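Local coordinates for geranylgeranyl pyrophosphate synthase (Corynebacterium glutamicum, PDB 3LK5), which probably catalyses the magnesium-dependent joining of short isoprenoid diphosphates into longer prenyl chains, as in other members of the FPP/GGPP synthase family, at residues V284-Q296 against I324-R336. Numbering follows the deposited sequence. Where two conformers were deposited one is given.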
# COMPACT_ATOMS: atom_id res chain seq x y z
N VAL A 284 -9.36 -22.63 -12.55
CA VAL A 284 -10.54 -23.42 -12.83
C VAL A 284 -10.21 -24.57 -13.81
O VAL A 284 -10.70 -25.69 -13.63
CB VAL A 284 -11.68 -22.54 -13.41
CG1 VAL A 284 -12.79 -23.39 -14.04
CG2 VAL A 284 -12.25 -21.62 -12.27
N LEU A 285 -9.39 -24.28 -14.83
CA LEU A 285 -8.90 -25.32 -15.77
C LEU A 285 -8.27 -26.50 -15.00
O LEU A 285 -8.64 -27.69 -15.22
CB LEU A 285 -7.85 -24.73 -16.73
CG LEU A 285 -7.15 -25.68 -17.72
CD1 LEU A 285 -8.14 -26.32 -18.70
CD2 LEU A 285 -5.98 -25.04 -18.47
N LEU A 286 -7.31 -26.19 -14.12
CA LEU A 286 -6.64 -27.24 -13.35
C LEU A 286 -7.59 -28.01 -12.42
O LEU A 286 -7.51 -29.24 -12.34
CB LEU A 286 -5.42 -26.69 -12.58
CG LEU A 286 -4.64 -27.70 -11.72
CD1 LEU A 286 -4.05 -28.89 -12.56
CD2 LEU A 286 -3.55 -26.99 -10.88
N ALA A 287 -8.50 -27.30 -11.75
CA ALA A 287 -9.44 -27.97 -10.85
C ALA A 287 -10.35 -28.95 -11.60
O ALA A 287 -10.55 -30.10 -11.16
CB ALA A 287 -10.26 -26.95 -10.05
N LEU A 288 -10.90 -28.49 -12.72
CA LEU A 288 -11.71 -29.32 -13.57
C LEU A 288 -10.90 -30.47 -14.20
O LEU A 288 -11.42 -31.59 -14.31
CB LEU A 288 -12.41 -28.49 -14.66
CG LEU A 288 -13.49 -27.46 -14.24
CD1 LEU A 288 -13.83 -26.55 -15.44
CD2 LEU A 288 -14.75 -28.16 -13.72
N ALA A 289 -9.63 -30.23 -14.57
CA ALA A 289 -8.80 -31.32 -15.12
C ALA A 289 -8.60 -32.44 -14.10
O ALA A 289 -8.58 -33.62 -14.47
CB ALA A 289 -7.45 -30.80 -15.61
N LEU A 290 -8.44 -32.08 -12.83
CA LEU A 290 -8.21 -33.07 -11.78
C LEU A 290 -9.49 -33.79 -11.44
O LEU A 290 -9.50 -35.02 -11.32
CB LEU A 290 -7.55 -32.46 -10.54
CG LEU A 290 -6.10 -32.03 -10.74
CD1 LEU A 290 -5.62 -31.10 -9.58
CD2 LEU A 290 -5.19 -33.25 -10.90
N GLN A 291 -10.58 -33.05 -11.34
CA GLN A 291 -11.92 -33.64 -11.16
C GLN A 291 -12.17 -34.75 -12.20
O GLN A 291 -12.59 -35.88 -11.88
CB GLN A 291 -12.94 -32.52 -11.37
CG GLN A 291 -14.31 -32.70 -10.80
CD GLN A 291 -14.98 -31.35 -10.54
OE1 GLN A 291 -14.65 -30.65 -9.57
NE2 GLN A 291 -15.93 -30.98 -11.40
N ARG A 292 -11.91 -34.43 -13.45
CA ARG A 292 -12.13 -35.38 -14.54
C ARG A 292 -11.11 -36.51 -14.58
O ARG A 292 -11.49 -37.67 -14.78
CB ARG A 292 -12.10 -34.61 -15.86
CG ARG A 292 -13.19 -33.64 -16.03
CD ARG A 292 -12.89 -32.78 -17.26
NE ARG A 292 -14.12 -32.17 -17.70
CZ ARG A 292 -14.94 -32.73 -18.58
NH1 ARG A 292 -14.63 -33.89 -19.15
NH2 ARG A 292 -16.05 -32.12 -18.91
N ALA A 293 -9.83 -36.20 -14.39
CA ALA A 293 -8.77 -37.21 -14.52
C ALA A 293 -8.90 -38.28 -13.45
O ALA A 293 -8.60 -39.48 -13.71
CB ALA A 293 -7.40 -36.58 -14.43
N ASP A 294 -9.33 -37.86 -12.26
CA ASP A 294 -9.62 -38.81 -11.16
C ASP A 294 -10.62 -39.88 -11.60
O ASP A 294 -10.53 -41.01 -11.14
CB ASP A 294 -10.14 -38.08 -9.91
CG ASP A 294 -9.02 -37.54 -9.05
OD1 ASP A 294 -7.84 -37.93 -9.26
OD2 ASP A 294 -9.30 -36.70 -8.16
N LYS A 295 -11.54 -39.51 -12.51
CA LYS A 295 -12.53 -40.45 -13.08
C LYS A 295 -12.04 -41.21 -14.34
O LYS A 295 -12.55 -42.28 -14.68
CB LYS A 295 -13.83 -39.71 -13.43
CG LYS A 295 -14.53 -39.04 -12.23
CD LYS A 295 -15.66 -39.92 -11.74
CE LYS A 295 -16.13 -39.56 -10.32
NZ LYS A 295 -16.63 -40.82 -9.63
N GLN A 296 -11.04 -40.67 -15.02
CA GLN A 296 -10.58 -41.24 -16.30
C GLN A 296 -9.25 -42.00 -16.27
O GLN A 296 -9.08 -42.99 -16.98
CB GLN A 296 -10.43 -40.12 -17.31
CG GLN A 296 -11.68 -39.36 -17.64
CD GLN A 296 -11.35 -38.03 -18.28
OE1 GLN A 296 -10.35 -37.39 -17.94
NE2 GLN A 296 -12.20 -37.60 -19.19
N ILE A 324 -3.71 -32.75 -19.17
CA ILE A 324 -4.82 -31.83 -18.95
C ILE A 324 -5.78 -31.78 -20.15
O ILE A 324 -6.99 -31.92 -19.98
CB ILE A 324 -4.30 -30.39 -18.57
CG1 ILE A 324 -3.68 -30.43 -17.18
CG2 ILE A 324 -5.44 -29.33 -18.63
CD1 ILE A 324 -2.86 -29.15 -16.82
N ARG A 325 -5.24 -31.60 -21.35
CA ARG A 325 -6.07 -31.59 -22.55
C ARG A 325 -6.92 -32.87 -22.70
O ARG A 325 -8.11 -32.79 -23.06
CB ARG A 325 -5.22 -31.44 -23.82
CG ARG A 325 -6.09 -31.08 -25.06
CD ARG A 325 -5.36 -31.37 -26.40
NE ARG A 325 -3.99 -30.84 -26.43
CZ ARG A 325 -3.68 -29.56 -26.65
NH1 ARG A 325 -4.64 -28.65 -26.90
NH2 ARG A 325 -2.41 -29.18 -26.64
N ALA A 326 -6.31 -34.03 -22.43
CA ALA A 326 -7.01 -35.31 -22.63
C ALA A 326 -8.22 -35.47 -21.71
O ALA A 326 -9.10 -36.29 -21.98
CB ALA A 326 -6.05 -36.51 -22.48
N THR A 327 -8.29 -34.67 -20.63
CA THR A 327 -9.41 -34.75 -19.69
C THR A 327 -10.71 -34.17 -20.25
O THR A 327 -11.80 -34.48 -19.77
CB THR A 327 -9.12 -34.03 -18.35
OG1 THR A 327 -9.02 -32.63 -18.60
CG2 THR A 327 -7.84 -34.54 -17.64
N GLY A 328 -10.62 -33.32 -21.28
CA GLY A 328 -11.80 -32.58 -21.73
C GLY A 328 -12.05 -31.25 -21.00
O GLY A 328 -13.01 -30.53 -21.34
N ALA A 329 -11.21 -30.92 -20.02
CA ALA A 329 -11.44 -29.72 -19.23
C ALA A 329 -11.32 -28.45 -20.07
O ALA A 329 -12.04 -27.49 -19.81
CB ALA A 329 -10.48 -29.65 -18.02
N GLU A 330 -10.43 -28.43 -21.07
CA GLU A 330 -10.26 -27.23 -21.91
C GLU A 330 -11.58 -26.83 -22.60
O GLU A 330 -12.01 -25.66 -22.57
CB GLU A 330 -9.10 -27.42 -22.90
CG GLU A 330 -8.91 -26.22 -23.87
CD GLU A 330 -7.81 -26.46 -24.85
OE1 GLU A 330 -7.46 -27.66 -25.11
OE2 GLU A 330 -7.29 -25.47 -25.40
N GLU A 331 -12.27 -27.80 -23.21
CA GLU A 331 -13.58 -27.52 -23.77
C GLU A 331 -14.61 -27.06 -22.76
O GLU A 331 -15.44 -26.22 -23.08
CB GLU A 331 -14.12 -28.69 -24.66
CG GLU A 331 -13.41 -30.02 -24.55
CD GLU A 331 -12.03 -30.05 -25.19
OE1 GLU A 331 -11.90 -29.68 -26.38
OE2 GLU A 331 -11.08 -30.47 -24.49
N GLU A 332 -14.60 -27.60 -21.54
CA GLU A 332 -15.52 -27.12 -20.52
C GLU A 332 -15.23 -25.64 -20.17
O GLU A 332 -16.14 -24.83 -20.00
CB GLU A 332 -15.41 -28.01 -19.26
CG GLU A 332 -16.46 -27.70 -18.21
CD GLU A 332 -16.52 -28.75 -17.06
OE1 GLU A 332 -15.76 -29.76 -17.07
OE2 GLU A 332 -17.36 -28.54 -16.14
N VAL A 333 -13.97 -25.28 -20.08
CA VAL A 333 -13.64 -23.85 -19.85
C VAL A 333 -14.06 -22.96 -21.03
O VAL A 333 -14.64 -21.87 -20.82
CB VAL A 333 -12.13 -23.70 -19.48
CG1 VAL A 333 -11.73 -22.16 -19.42
CG2 VAL A 333 -11.86 -24.45 -18.10
N GLU A 334 -13.81 -23.42 -22.26
CA GLU A 334 -14.22 -22.68 -23.46
C GLU A 334 -15.74 -22.45 -23.48
O GLU A 334 -16.19 -21.36 -23.83
CB GLU A 334 -13.70 -23.35 -24.75
CG GLU A 334 -12.16 -23.31 -24.93
CD GLU A 334 -11.65 -22.06 -25.66
OE1 GLU A 334 -12.48 -21.14 -25.90
OE2 GLU A 334 -10.43 -21.99 -26.01
N GLN A 335 -16.52 -23.47 -23.10
CA GLN A 335 -17.98 -23.31 -22.99
C GLN A 335 -18.37 -22.23 -21.97
O GLN A 335 -19.29 -21.44 -22.22
CB GLN A 335 -18.68 -24.66 -22.68
CG GLN A 335 -18.70 -25.62 -23.91
CD GLN A 335 -18.83 -27.14 -23.56
OE1 GLN A 335 -18.59 -28.02 -24.42
NE2 GLN A 335 -19.20 -27.45 -22.30
N ARG A 336 -17.71 -22.23 -20.83
CA ARG A 336 -17.98 -21.19 -19.81
C ARG A 336 -17.67 -19.80 -20.35
O ARG A 336 -18.44 -18.86 -20.13
CB ARG A 336 -17.11 -21.42 -18.58
CG ARG A 336 -17.55 -22.57 -17.70
CD ARG A 336 -16.76 -22.49 -16.42
NE ARG A 336 -16.97 -23.63 -15.55
CZ ARG A 336 -16.82 -23.56 -14.23
NH1 ARG A 336 -16.47 -22.40 -13.64
NH2 ARG A 336 -17.02 -24.65 -13.50
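Ile324 opens the contact near the C-terminal end of helix 314-326, its CG2 methyl 3.9 Å from Ala289 CB, where a small residue lets a branched one come close; the side chains of Ile324 and Leu285 cross at about a right angle. Thr327 uses each of its parts. OG1, set between the backbone N and the carbonyl carbon (chi1 66°), bonds Ile324 O at 2.6 Å and accepts from Ala329 N, an ST turn that ties the two helices across the break, while the CG2 methyl rests on Ala289 and Ala293. Its carbonyl O takes two bonds: Arg292 NH1 arrives in the carbonyl plane at 3.0 Å, and Gln296 NE2 at 3.2 Å from above that plane. Glycine suits position 328, the N-cap of helix 329-347, because phi is positive (87°) and the Arg292 guanidinium lies close, with Gly328 O over one face. Ala329 is a knob among Leu285, Leu288, Ala289 and Arg292; with a methyl on each side, Ala289 CA and Ala329 CA come within 5.1 Å. Glu332, extended beyond CG, forms a salt bridge with Arg292, whose NE and NH2 grip OE1 side-on, each at 3.0 Å; the carboxylate plane stands 78° from the guanidinium. Val333 CG2 touches two knobs: Leu285, among Ile324, Ala329, Glu330 and Val333, and Leu288, among Ala329, Glu332, Val333 and Arg336. Val284 CG1 lies over one face of the Arg336 guanidinium, offset toward the rim; Arg336 also forms a salt bridge to Asp209 of helix 205-231. Apolar packing thus joins helix 284-296 to the junction of helices 314-326 and 329-347 in the all-helical polyprenyl synthetase fold, and Arg292 links turn and following helix to it, its charge probably balanced by Glu332.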